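PDB 3QGM: p-nitrophenyl phosphatase (Pho2) from Archaeoglobus fulgidus, which probably hydrolyses phosphate monoesters as a metal-dependent phosphatase of the haloacid dehalogenase (HAD) superfamily. Local coordinates for residues G17-S22 with E59-F64; R82-E87 with A108-V113; V93-E98 with Y120-S125; Y147-P152 with R179-V184. One frame throughout, in Å; residues are numbered along the deposited sequence.

Contact 1. Residues G17-S22 with E59-F64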
loop_
_atom_site.group_PDB
_atom_site.type_symbol
_atom_site.label_atom_id
_atom_site.label_comp_id
_atom_site.label_asym_id
_atom_site.label_seq_id
_atom_site.Cartn_x
_atom_site.Cartn_y
_atom_site.Cartn_z
ATOM N N GLY A 17 5.297 10.614 -23.595
ATOM C CA GLY A 17 4.082 11.354 -23.981
ATOM C C GLY A 17 4.467 12.595 -24.772
ATOM O O GLY A 17 3.606 13.320 -25.287
ATOM N N VAL A 18 5.766 12.863 -24.864
ATOM C CA VAL A 18 6.243 14.100 -25.495
ATOM C C VAL A 18 7.149 13.745 -26.668
ATOM O O VAL A 18 6.876 14.154 -27.801
ATOM C CB VAL A 18 7.010 15.028 -24.521
ATOM C CG1 VAL A 18 7.460 16.367 -25.251
ATOM C CG2 VAL A 18 6.200 15.300 -23.283
ATOM N N ILE A 19 8.171 12.933 -26.418
ATOM C CA ILE A 19 9.133 12.558 -27.473
ATOM C C ILE A 19 9.009 11.103 -27.932
ATOM O O ILE A 19 9.229 10.757 -29.123
ATOM C CB ILE A 19 10.543 12.847 -26.982
ATOM C CG1 ILE A 19 10.668 14.356 -26.766
ATOM C CG2 ILE A 19 11.593 12.378 -27.968
ATOM C CD1 ILE A 19 11.437 14.636 -25.536
ATOM N N GLY A 20 8.607 10.257 -27.007
ATOM C CA GLY A 20 8.306 8.903 -27.347
ATOM C C GLY A 20 7.254 8.334 -26.440
ATOM O O GLY A 20 6.858 8.922 -25.439
ATOM N N LYS A 21 6.775 7.191 -26.834
ATOM C CA LYS A 21 5.967 6.365 -25.981
ATOM C C LYS A 21 6.690 5.032 -25.870
ATOM O O LYS A 21 6.760 4.279 -26.829
ATOM C CB LYS A 21 4.588 6.196 -26.596
ATOM C CG LYS A 21 3.466 6.309 -25.593
ATOM C CD LYS A 21 2.128 6.720 -26.282
ATOM C CE LYS A 21 1.984 8.269 -26.521
ATOM N NZ LYS A 21 0.918 8.561 -27.546
ATOM N N SER A 22 7.281 4.772 -24.719
ATOM C CA SER A 22 8.149 3.587 -24.580
ATOM C C SER A 22 9.188 3.659 -25.707
ATOM O O SER A 22 9.802 4.689 -25.878
ATOM C CB SER A 22 7.301 2.286 -24.607
ATOM O OG SER A 22 8.089 1.101 -24.440
ATOM N N GLU A 59 20.429 5.976 -24.661
ATOM C CA GLU A 59 20.471 5.168 -25.863
ATOM C C GLU A 59 19.111 5.186 -26.572
ATOM O O GLU A 59 19.074 5.340 -27.771
ATOM C CB GLU A 59 20.977 3.739 -25.551
ATOM C CG GLU A 59 22.464 3.759 -25.298
ATOM C CD GLU A 59 23.051 2.420 -24.807
ATOM O OE1 GLU A 59 22.367 1.384 -24.862
ATOM O OE2 GLU A 59 24.199 2.450 -24.372
ATOM N N ARG A 60 18.007 5.174 -25.836
ATOM C CA ARG A 60 16.706 5.274 -26.478
ATOM C C ARG A 60 16.509 6.573 -27.255
ATOM O O ARG A 60 16.111 6.540 -28.438
ATOM C CB ARG A 60 15.591 5.048 -25.507
ATOM C CG ARG A 60 14.209 5.211 -26.164
ATOM C CD ARG A 60 13.121 4.972 -25.168
ATOM N NE ARG A 60 13.301 3.682 -24.547
ATOM C CZ ARG A 60 12.616 3.219 -23.514
ATOM N NH1 ARG A 60 11.658 3.943 -22.950
ATOM N NH2 ARG A 60 12.903 2.008 -23.046
ATOM N N LEU A 61 16.781 7.716 -26.633
ATOM C CA LEU A 61 16.660 8.994 -27.348
ATOM C C LEU A 61 17.501 8.997 -28.631
ATOM O O LEU A 61 17.040 9.435 -29.688
ATOM C CB LEU A 61 17.032 10.202 -26.482
ATOM C CG LEU A 61 16.017 10.494 -25.343
ATOM C CD1 LEU A 61 16.364 11.733 -24.626
ATOM C CD2 LEU A 61 14.632 10.610 -25.887
ATOM N N ARG A 62 18.738 8.497 -28.537
ATOM C CA ARG A 62 19.548 8.373 -29.752
ATOM C C ARG A 62 18.925 7.449 -30.793
ATOM O O ARG A 62 19.035 7.750 -31.961
ATOM C CB ARG A 62 20.998 7.968 -29.451
ATOM C CG ARG A 62 21.728 8.971 -28.558
ATOM C CD ARG A 62 22.977 8.308 -27.905
ATOM N NE ARG A 62 23.868 9.300 -27.325
ATOM C CZ ARG A 62 24.983 9.026 -26.631
ATOM N NH1 ARG A 62 25.375 7.762 -26.394
ATOM N NH2 ARG A 62 25.707 10.032 -26.172
ATOM N N SER A 63 18.263 6.361 -30.393
ATOM C CA SER A 63 17.581 5.491 -31.364
ATOM C C SER A 63 16.439 6.237 -32.085
ATOM O O SER A 63 16.050 5.837 -33.175
ATOM C CB SER A 63 17.067 4.187 -30.741
ATOM O OG SER A 63 15.833 4.341 -30.035
ATOM N N PHE A 64 15.900 7.295 -31.473
ATOM C CA PHE A 64 14.884 8.145 -32.120
ATOM C C PHE A 64 15.489 9.116 -33.126
ATOM O O PHE A 64 14.783 9.801 -33.850
ATOM C CB PHE A 64 14.118 8.968 -31.063
ATOM C CG PHE A 64 13.290 8.143 -30.105
ATOM C CD1 PHE A 64 12.928 6.844 -30.397
ATOM C CD2 PHE A 64 12.857 8.686 -28.912
ATOM C CE1 PHE A 64 12.170 6.116 -29.526
ATOM C CE2 PHE A 64 12.091 7.944 -28.031
ATOM C CZ PHE A 64 11.770 6.659 -28.326
#
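Residues 17-22 follow the DxD strand 10-14 of the HAD core domain, in the place where this superfamily carries its squiggle and flap; strand 20-21 is the first arm of the hairpin completed by 24-25. The C-terminal end of helix 54-63 packs against it, tightly on one flank and loosely on the other. On the tight, buried flank I19 sends CG2, the branch anti to its backbone N, into the corner between two side chains. There I19 CG2 lies 4.0 Å from F64 CD2 and 4.1 Å from L61 CD2, with the leucine crossing the isoleucine at about a right angle. V33, F45 and I13 close in on I19 from the rest of the core. G20 has no side chain, so the F64 ring comes up to its backbone, with F64 CE2 4.0 Å from G20 CA. At the loose, solvent side, S22 O sits in the plane of the F64 ring, at its edge, 3.7 Å from CZ. R60, its CG anti to the backbone N, stretches out and then bends at chi3 (-55°), which lays one face of its guanidinium on S22 C. R60 CD meets S22 O at 3.4 Å, and no hydrogen bond crosses the contact. S22 N bonds to OD1 of D16, a ligand of the bound calcium. R60 O is gripped by S63 OG and F64 N: the S63 hydroxyl meets it on a lone pair at 2.7 Å, while the same oxygen lies over the rim of one F64 ring face.

Contact 2. Residues R82-E87 with A108-V113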
loop_
_atom_site.group_PDB
_atom_site.type_symbol
_atom_site.label_atom_id
_atom_site.label_comp_id
_atom_site.label_asym_id
_atom_site.label_seq_id
_atom_site.Cartn_x
_atom_site.Cartn_y
_atom_site.Cartn_z
ATOM N N ARG A 82 22.598 9.772 -7.186
ATOM C CA ARG A 82 23.495 10.916 -6.965
ATOM C C ARG A 82 23.100 11.808 -5.769
ATOM O O ARG A 82 23.973 12.285 -5.046
ATOM C CB ARG A 82 23.574 11.775 -8.230
ATOM C CG ARG A 82 24.099 11.021 -9.414
ATOM C CD ARG A 82 25.535 10.560 -9.326
ATOM N NE ARG A 82 25.767 9.516 -10.342
ATOM C CZ ARG A 82 26.951 9.149 -10.830
ATOM N NH1 ARG A 82 28.090 9.765 -10.440
ATOM N NH2 ARG A 82 26.994 8.177 -11.755
ATOM N N PHE A 83 21.805 12.008 -5.555
ATOM C CA PHE A 83 21.324 12.682 -4.358
ATOM C C PHE A 83 21.881 12.003 -3.075
ATOM O O PHE A 83 22.366 12.642 -2.169
ATOM C CB PHE A 83 19.771 12.730 -4.354
ATOM C CG PHE A 83 19.199 13.394 -3.144
ATOM C CD1 PHE A 83 18.893 14.745 -3.155
ATOM C CD2 PHE A 83 19.039 12.684 -1.961
ATOM C CE1 PHE A 83 18.418 15.386 -1.979
ATOM C CE2 PHE A 83 18.557 13.289 -0.808
ATOM C CZ PHE A 83 18.262 14.647 -0.808
ATOM N N ILE A 84 21.804 10.689 -2.994
ATOM C CA ILE A 84 22.287 10.008 -1.821
ATOM C C ILE A 84 23.810 10.126 -1.653
ATOM O O ILE A 84 24.320 10.361 -0.553
ATOM C CB ILE A 84 21.830 8.547 -1.841
ATOM C CG1 ILE A 84 20.289 8.528 -1.863
ATOM C CG2 ILE A 84 22.406 7.810 -0.656
ATOM C CD1 ILE A 84 19.593 7.140 -1.926
ATOM N N ALA A 85 24.504 9.893 -2.750
ATOM C CA ALA A 85 25.957 9.844 -2.789
ATOM C C ALA A 85 26.565 11.186 -2.346
ATOM O O ALA A 85 27.597 11.229 -1.632
ATOM C CB ALA A 85 26.379 9.511 -4.196
ATOM N N ARG A 86 25.944 12.276 -2.791
ATOM C CA ARG A 86 26.354 13.621 -2.370
ATOM C C ARG A 86 26.159 13.822 -0.887
ATOM O O ARG A 86 27.000 14.379 -0.208
ATOM C CB ARG A 86 25.558 14.668 -3.100
ATOM C CG ARG A 86 26.009 14.773 -4.488
ATOM C CD ARG A 86 25.128 15.665 -5.229
ATOM N NE ARG A 86 25.316 15.507 -6.657
ATOM C CZ ARG A 86 24.488 16.018 -7.553
ATOM N NH1 ARG A 86 23.410 16.693 -7.156
ATOM N NH2 ARG A 86 24.737 15.853 -8.844
ATOM N N GLU A 87 25.020 13.350 -0.401
ATOM C CA GLU A 87 24.716 13.421 1.001
ATOM C C GLU A 87 25.661 12.567 1.839
ATOM O O GLU A 87 26.034 12.949 2.930
ATOM C CB GLU A 87 23.280 12.900 1.219
ATOM C CG GLU A 87 22.448 13.821 1.959
ATOM C CD GLU A 87 21.039 13.308 2.152
ATOM O OE1 GLU A 87 20.831 12.120 2.468
ATOM O OE2 GLU A 87 20.151 14.148 2.016
ATOM N N ALA A 108 26.877 5.291 -8.670
ATOM C CA ALA A 108 27.166 6.462 -7.838
ATOM C C ALA A 108 28.081 6.151 -6.661
ATOM O O ALA A 108 28.297 7.016 -5.810
ATOM C CB ALA A 108 25.877 7.119 -7.361
ATOM N N GLY A 109 28.635 4.935 -6.598
ATOM C CA GLY A 109 29.578 4.594 -5.499
ATOM C C GLY A 109 28.896 4.079 -4.224
ATOM O O GLY A 109 29.558 3.870 -3.220
ATOM N N LEU A 110 27.572 3.876 -4.255
ATOM C CA LEU A 110 26.868 3.374 -3.069
ATOM C C LEU A 110 27.070 1.864 -2.882
ATOM O O LEU A 110 27.380 1.149 -3.817
ATOM C CB LEU A 110 25.382 3.722 -3.107
ATOM C CG LEU A 110 25.108 5.233 -3.285
ATOM C CD1 LEU A 110 23.631 5.580 -3.610
ATOM C CD2 LEU A 110 25.683 6.067 -2.091
ATOM N N GLU A 111 26.875 1.389 -1.664
ATOM C CA GLU A 111 27.059 -0.018 -1.341
ATOM C C GLU A 111 25.711 -0.664 -1.046
ATOM O O GLU A 111 25.016 -0.233 -0.117
ATOM C CB GLU A 111 27.957 -0.134 -0.105
ATOM C CG GLU A 111 28.242 -1.569 0.346
ATOM C CD GLU A 111 29.113 -1.677 1.613
ATOM O OE1 GLU A 111 29.605 -0.649 2.121
ATOM O OE2 GLU A 111 29.281 -2.806 2.120
ATOM N N ILE A 112 25.369 -1.708 -1.801
ATOM C CA ILE A 112 24.105 -2.396 -1.660
ATOM C C ILE A 112 24.178 -3.429 -0.554
ATOM O O ILE A 112 24.968 -4.377 -0.623
ATOM C CB ILE A 112 23.648 -3.076 -2.953
ATOM C CG1 ILE A 112 23.722 -2.123 -4.160
ATOM C CG2 ILE A 112 22.186 -3.618 -2.813
ATOM C CD1 ILE A 112 22.815 -0.935 -4.043
ATOM N N VAL A 113 23.361 -3.265 0.490
ATOM C CA VAL A 113 23.424 -4.172 1.618
ATOM C C VAL A 113 22.042 -4.718 1.990
ATOM O O VAL A 113 21.005 -4.352 1.397
ATOM C CB VAL A 113 24.085 -3.458 2.829
ATOM C CG1 VAL A 113 25.528 -3.034 2.451
ATOM C CG2 VAL A 113 23.254 -2.230 3.264
#
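A108, the first residue past helix 99-107 to leave helical geometry, meets helix 76-87 with its methyl, its alpha carbon and its carbonyl oxygen. Its CB comes 4.0 Å from A85 CB, two small side chains tip to tip that let the backbones approach closely. The carbonyl turns the same way, A108 O lying 3.5 Å from A85 CB. R82 starts away from the residue and folds back over it: its chain bends at chi2 (-66°) and brings the guanidinium down flat, one face over A108. A108 CA stands above the centre of that group, and A108 CB is 3.8 Å from R82 NE. G109, with positive phi, is the C' residue of a Schellman motif, its N returning to R106 O and the N of L110 to L105 O. The chain thereby turns out of the helix, and L110 is aimed back at helix 76-87. With CG anti to the carbonyl carbon (chi1 -55°), L110 spreads its two methyls over the helix surface at about a right angle to I84. CD1 of L110 touches I84 CB at 3.9 Å, and CD2 of L110 reaches A85 CA, also at 3.9 Å. No hydrogen bond crosses the contact; methyl packing and the R82 guanidinium face carry it. E111 and I112 then enter strand 111-112 and leave the helix behind: E111 bonds through its backbone to A91 and V93, and I112 packs on V93, L105 and R106. Strand 111-112, one of the two outermost cap-sheet strands within this chain, is so joined to 92-95, with helices 76-87 and 99-107 side by side on the sheet face that carries V93 and I148.

Contact 3. Residues V93-E98 with Y120-S125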
loop_
_atom_site.group_PDB
_atom_site.type_symbol
_atom_site.label_atom_id
_atom_site.label_comp_id
_atom_site.label_asym_id
_atom_site.label_seq_id
_atom_site.Cartn_x
_atom_site.Cartn_y
_atom_site.Cartn_z
ATOM N N VAL A 93 22.971 1.154 1.263
ATOM C CA VAL A 93 21.613 1.283 0.815
ATOM C C VAL A 93 20.948 -0.090 0.627
ATOM O O VAL A 93 21.601 -1.080 0.239
ATOM C CB VAL A 93 21.528 2.101 -0.518
ATOM C CG1 VAL A 93 22.233 3.433 -0.395
ATOM C CG2 VAL A 93 22.120 1.335 -1.704
ATOM N N PHE A 94 19.650 -0.127 0.924
ATOM C CA PHE A 94 18.752 -1.233 0.592
ATOM C C PHE A 94 17.645 -0.636 -0.269
ATOM O O PHE A 94 17.096 0.441 0.043
ATOM C CB PHE A 94 18.188 -1.887 1.841
ATOM C CG PHE A 94 17.047 -2.822 1.556
ATOM C CD1 PHE A 94 17.288 -4.108 1.140
ATOM C CD2 PHE A 94 15.753 -2.379 1.619
ATOM C CE1 PHE A 94 16.253 -4.959 0.847
ATOM C CE2 PHE A 94 14.705 -3.206 1.306
ATOM C CZ PHE A 94 14.963 -4.516 0.910
ATOM N N THR A 95 17.383 -1.287 -1.387
ATOM C CA THR A 95 16.359 -0.848 -2.326
ATOM C C THR A 95 15.297 -1.920 -2.635
ATOM O O THR A 95 15.594 -3.114 -2.622
ATOM C CB THR A 95 16.982 -0.362 -3.608
ATOM O OG1 THR A 95 15.969 0.210 -4.412
ATOM C CG2 THR A 95 17.684 -1.563 -4.372
ATOM N N THR A 96 14.064 -1.466 -2.897
ATOM C CA THR A 96 12.980 -2.330 -3.346
ATOM C C THR A 96 12.983 -2.421 -4.884
ATOM O O THR A 96 12.190 -3.148 -5.470
ATOM C CB THR A 96 11.596 -1.796 -2.927
ATOM O OG1 THR A 96 11.389 -0.489 -3.485
ATOM C CG2 THR A 96 11.456 -1.706 -1.411
ATOM N N GLY A 97 13.906 -1.695 -5.515
ATOM C CA GLY A 97 13.795 -1.370 -6.920
ATOM C C GLY A 97 14.387 -2.404 -7.840
ATOM O O GLY A 97 14.893 -3.420 -7.403
ATOM N N GLU A 98 14.252 -2.151 -9.132
ATOM C CA GLU A 98 14.691 -3.091 -10.167
ATOM C C GLU A 98 16.175 -2.875 -10.560
ATOM O O GLU A 98 16.866 -2.013 -9.993
ATOM C CB GLU A 98 13.810 -2.916 -11.399
ATOM C CG GLU A 98 12.342 -3.292 -11.167
ATOM C CD GLU A 98 11.602 -3.518 -12.443
ATOM O OE1 GLU A 98 12.245 -3.436 -13.511
ATOM O OE2 GLU A 98 10.372 -3.741 -12.381
ATOM N N TYR A 120 20.218 3.775 4.241
ATOM C CA TYR A 120 19.163 4.359 3.422
ATOM C C TYR A 120 18.229 3.269 2.912
ATOM O O TYR A 120 18.687 2.202 2.445
ATOM C CB TYR A 120 19.735 5.093 2.208
ATOM C CG TYR A 120 20.378 6.455 2.468
ATOM C CD1 TYR A 120 21.628 6.557 3.077
ATOM C CD2 TYR A 120 19.716 7.649 2.105
ATOM C CE1 TYR A 120 22.204 7.820 3.334
ATOM C CE2 TYR A 120 20.288 8.911 2.368
ATOM C CZ TYR A 120 21.534 8.970 2.967
ATOM O OH TYR A 120 22.105 10.182 3.175
ATOM N N LEU A 121 16.932 3.571 2.975
ATOM C CA LEU A 121 15.922 2.834 2.275
ATOM C C LEU A 121 15.590 3.587 0.992
ATOM O O LEU A 121 15.204 4.740 1.039
ATOM C CB LEU A 121 14.657 2.678 3.185
ATOM C CG LEU A 121 13.363 2.156 2.540
ATOM C CD1 LEU A 121 13.592 0.754 1.890
ATOM C CD2 LEU A 121 12.144 2.190 3.608
ATOM N N VAL A 122 15.722 2.917 -0.148
ATOM C CA VAL A 122 15.492 3.483 -1.460
ATOM C C VAL A 122 14.327 2.734 -2.126
ATOM O O VAL A 122 14.398 1.547 -2.396
ATOM C CB VAL A 122 16.780 3.410 -2.319
ATOM C CG1 VAL A 122 16.610 4.116 -3.641
ATOM C CG2 VAL A 122 17.943 4.023 -1.534
ATOM N N VAL A 123 13.212 3.427 -2.287
ATOM C CA VAL A 123 12.005 2.791 -2.756
ATOM C C VAL A 123 11.865 3.154 -4.210
ATOM O O VAL A 123 11.838 4.303 -4.549
ATOM C CB VAL A 123 10.794 3.283 -1.931
ATOM C CG1 VAL A 123 9.524 3.069 -2.705
ATOM C CG2 VAL A 123 10.746 2.571 -0.552
ATOM N N GLY A 124 11.867 2.162 -5.073
ATOM C CA GLY A 124 11.526 2.317 -6.474
ATOM C C GLY A 124 10.587 1.154 -6.841
ATOM O O GLY A 124 10.576 0.116 -6.166
ATOM N N SER A 125 9.809 1.344 -7.905
ATOM C CA SER A 125 8.930 0.319 -8.401
ATOM C C SER A 125 9.661 -0.964 -8.726
ATOM O O SER A 125 10.827 -0.917 -9.146
ATOM C CB SER A 125 8.230 0.792 -9.659
ATOM O OG SER A 125 7.131 -0.040 -9.883
HETATM O O HOH W 1 12.923 0.258 -9.414
HETATM O O HOH W 2 8.455 -1.435 -12.061
#
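Strands 93-95 and 120-123 run parallel, 26° apart, their backbone bonded by F94 N to Y120 O (2.9 Å, nearly straight at 174°), V122 N to F94 O (2.8 Å) and T96 N to V122 O. V122 O takes a second donor, T95 OG1, 2.9 Å away and above the carbonyl plane, while T96 N comes nearly along the C=O axis. The T95 hydroxyl also accepts from G97 N at 3.0 Å, an ST turn; its anti setting to the backbone N lets one oxygen serve both bonds. T96 holds OG1 in the crowded place between N and carbonyl carbon, so that it reaches a lone pair of G124 O at 2.9 Å. V93, Y120 and V122 share one sheet face, V93 CG1 lying 4.0 Å from Y120 CB; the Y120 hydroxyl goes on to E87. On the other face F94 and L121 run side by side, L121 CD1 in the ring plane at 3.8 Å from F94 CD2, next to helix 131-143. Beyond the strands, one water links E98 N to S125 O and another links E98 OE2 to S125 OG, while E98 OE2 also accepts from R127 N. E98 stands at the N-cap position of helix 99-107, which leads by a beta-alpha-beta crossover to strand 111-112: the parallel, Rossmann-like sheet of an alpha/beta cap domain, as in NagD/UmpH-like HAD phosphatases.

Contact 4. Residues Y147-P152 with R179-V184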
loop_
_atom_site.group_PDB
_atom_site.type_symbol
_atom_site.label_atom_id
_atom_site.label_comp_id
_atom_site.label_asym_id
_atom_site.label_seq_id
_atom_site.Cartn_x
_atom_site.Cartn_y
_atom_site.Cartn_z
ATOM N N TYR A 147 14.828 7.649 4.236
ATOM C CA TYR A 147 13.924 6.981 3.342
ATOM C C TYR A 147 13.731 7.871 2.117
ATOM O O TYR A 147 13.151 8.947 2.188
ATOM C CB TYR A 147 12.638 6.671 4.138
ATOM C CG TYR A 147 11.406 6.229 3.380
ATOM C CD1 TYR A 147 11.460 5.780 2.062
ATOM C CD2 TYR A 147 10.182 6.227 4.026
ATOM C CE1 TYR A 147 10.301 5.381 1.390
ATOM C CE2 TYR A 147 9.013 5.841 3.370
ATOM C CZ TYR A 147 9.075 5.406 2.060
ATOM O OH TYR A 147 7.900 5.063 1.437
ATOM N N ILE A 148 14.257 7.404 0.990
ATOM C CA ILE A 148 14.148 8.101 -0.259
ATOM C C ILE A 148 13.293 7.322 -1.259
ATOM O O ILE A 148 13.429 6.099 -1.407
ATOM C CB ILE A 148 15.534 8.288 -0.912
ATOM C CG1 ILE A 148 16.563 8.669 0.155
ATOM C CG2 ILE A 148 15.420 9.383 -1.985
ATOM C CD1 ILE A 148 16.400 10.072 0.658
ATOM N N ALA A 149 12.465 8.026 -1.985
ATOM C CA ALA A 149 11.716 7.405 -3.081
ATOM C C ALA A 149 12.124 8.056 -4.410
ATOM O O ALA A 149 12.347 9.256 -4.498
ATOM C CB ALA A 149 10.214 7.510 -2.854
ATOM N N THR A 150 12.225 7.229 -5.436
ATOM C CA THR A 150 12.605 7.660 -6.757
ATOM C C THR A 150 11.584 8.609 -7.362
ATOM O O THR A 150 11.928 9.630 -7.984
ATOM C CB THR A 150 12.785 6.413 -7.674
ATOM O OG1 THR A 150 11.606 5.584 -7.610
ATOM C CG2 THR A 150 13.999 5.564 -7.236
ATOM N N ASN A 151 10.318 8.282 -7.169
ATOM C CA ASN A 151 9.241 9.038 -7.783
ATOM C C ASN A 151 7.916 8.744 -7.043
ATOM O O ASN A 151 7.815 7.692 -6.396
ATOM C CB ASN A 151 9.106 8.663 -9.275
ATOM C CG ASN A 151 8.671 7.248 -9.490
ATOM O OD1 ASN A 151 9.377 6.310 -9.108
ATOM N ND2 ASN A 151 7.546 7.066 -10.192
ATOM N N PRO A 152 6.926 9.660 -7.120
ATOM C CA PRO A 152 5.664 9.422 -6.389
ATOM C C PRO A 152 4.536 8.763 -7.151
ATOM O O PRO A 152 3.499 8.488 -6.541
ATOM C CB PRO A 152 5.203 10.815 -5.995
ATOM C CG PRO A 152 5.830 11.753 -7.098
ATOM C CD PRO A 152 7.053 11.034 -7.629
ATOM N N ARG A 179 5.045 6.470 8.123
ATOM C CA ARG A 179 6.111 7.250 7.453
ATOM C C ARG A 179 5.842 7.456 5.973
ATOM O O ARG A 179 5.601 6.481 5.236
ATOM C CB ARG A 179 7.466 6.531 7.540
ATOM C CG ARG A 179 7.989 6.397 8.916
ATOM C CD ARG A 179 9.426 5.966 8.864
ATOM N NE ARG A 179 10.327 6.970 8.310
ATOM C CZ ARG A 179 11.616 6.719 8.019
ATOM N NH1 ARG A 179 12.147 5.515 8.192
ATOM N NH2 ARG A 179 12.378 7.667 7.534
ATOM N N GLU A 180 5.944 8.700 5.530
ATOM C CA GLU A 180 6.122 8.989 4.121
ATOM C C GLU A 180 7.600 9.055 3.836
ATOM O O GLU A 180 8.405 9.113 4.769
ATOM C CB GLU A 180 5.496 10.333 3.786
ATOM C CG GLU A 180 4.007 10.344 4.086
ATOM C CD GLU A 180 3.397 11.629 3.705
ATOM O OE1 GLU A 180 3.168 11.820 2.491
ATOM O OE2 GLU A 180 3.214 12.446 4.607
ATOM N N PRO A 181 7.979 9.084 2.562
ATOM C CA PRO A 181 9.414 9.258 2.322
ATOM C C PRO A 181 9.961 10.566 2.902
ATOM O O PRO A 181 9.245 11.598 2.907
ATOM C CB PRO A 181 9.512 9.258 0.780
ATOM C CG PRO A 181 8.324 8.464 0.347
ATOM C CD PRO A 181 7.234 8.900 1.313
ATOM N N ASP A 182 11.212 10.535 3.380
ATOM C CA ASP A 182 11.919 11.783 3.785
ATOM C C ASP A 182 12.113 12.706 2.574
ATOM O O ASP A 182 12.011 13.936 2.673
ATOM C CB ASP A 182 13.280 11.443 4.440
ATOM C CG ASP A 182 13.115 10.610 5.735
ATOM O OD1 ASP A 182 12.242 10.989 6.538
ATOM O OD2 ASP A 182 13.822 9.610 5.960
ATOM N N VAL A 183 12.364 12.090 1.411
ATOM C CA VAL A 183 12.641 12.807 0.183
ATOM C C VAL A 183 12.022 12.015 -0.953
ATOM O O VAL A 183 12.243 10.826 -1.057
ATOM C CB VAL A 183 14.163 12.910 -0.070
ATOM C CG1 VAL A 183 14.458 13.643 -1.397
ATOM C CG2 VAL A 183 14.848 13.632 1.100
ATOM N N VAL A 184 11.203 12.674 -1.763
ATOM C CA VAL A 184 10.795 12.151 -3.052
ATOM C C VAL A 184 11.626 12.906 -4.115
ATOM O O VAL A 184 11.662 14.143 -4.110
ATOM C CB VAL A 184 9.325 12.395 -3.252
ATOM C CG1 VAL A 184 8.873 11.870 -4.631
ATOM C CG2 VAL A 184 8.468 11.724 -2.066
HETATM O O HOH W 3 5.761 5.779 2.697
#
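Y147 leaves strand 146-149 with CG anti to its backbone N (chi1 167°) and lies along the incoming chain 179-184. Its CB sits over one face of the R179 guanidinium, 3.5 Å from R179 NH2. Farther out, CD2 passes beside E180 O, and one face of the ring lies over P181 CA, which stands 3.6 Å from the centroid, only 13° off the normal, a CH-pi contact. Toward the tip, CZ of Y147 meets P181 CG at 3.6 Å, the proline ring running alongside the phenol. The hydroxyl OH finally donates to a water at 2.6 Å, which in turn donates to R179 O, a backbone oxygen lying in the plane of the ring at its edge. I170 and L173 of helix 167-177 also pack on this tyrosine. Strand 183-184 is the outermost strand, within this chain, of the parallel cap sheet, and adds to 146-149 through a straight bond from A149 N to V183 O (3.0 Å, 169°). Ahead of it the pairing loosens: Y147 O receives weak bonds from both D182 N and V183 N. The aspartate side chain adds a bond of its own, D182 OD2 accepting from Y147 N (2.8 Å), which comes from above the carboxylate plane. D182 OD2 is also held by a salt bridge to R179 NH2 at 2.9 Å, and R179 NH1 bonds to I145 O and C141 O. I148 and V183 run side by side on one sheet face. Past the strand end, P152 CD touches V184 CG1 at 3.6 Å.

In the fold
Contacts 2, 3 and 4 belong to one cap sheet and touch one another, while contact 1 stands apart in the HAD core domain, its centre about 26 to 28 Å from theirs and near the calcium site. Contact 3 is the buried middle of the sheet, held by backbone and threonine hydrogen bonds. Contact 4 adds an outer strand and is only partly buried, mixing a tyrosine-proline pair with charge and water. Contact 2 sets helix 76-87 against the turn leading into the opposite edge strand, 111-112, by methyl packing and one guanidinium face. I84 links contacts 2, 3 and 4, its CD1 meeting V122 and I148. Contact 1 is mostly buried but, like contact 2, has no hydrogen bond between its segments.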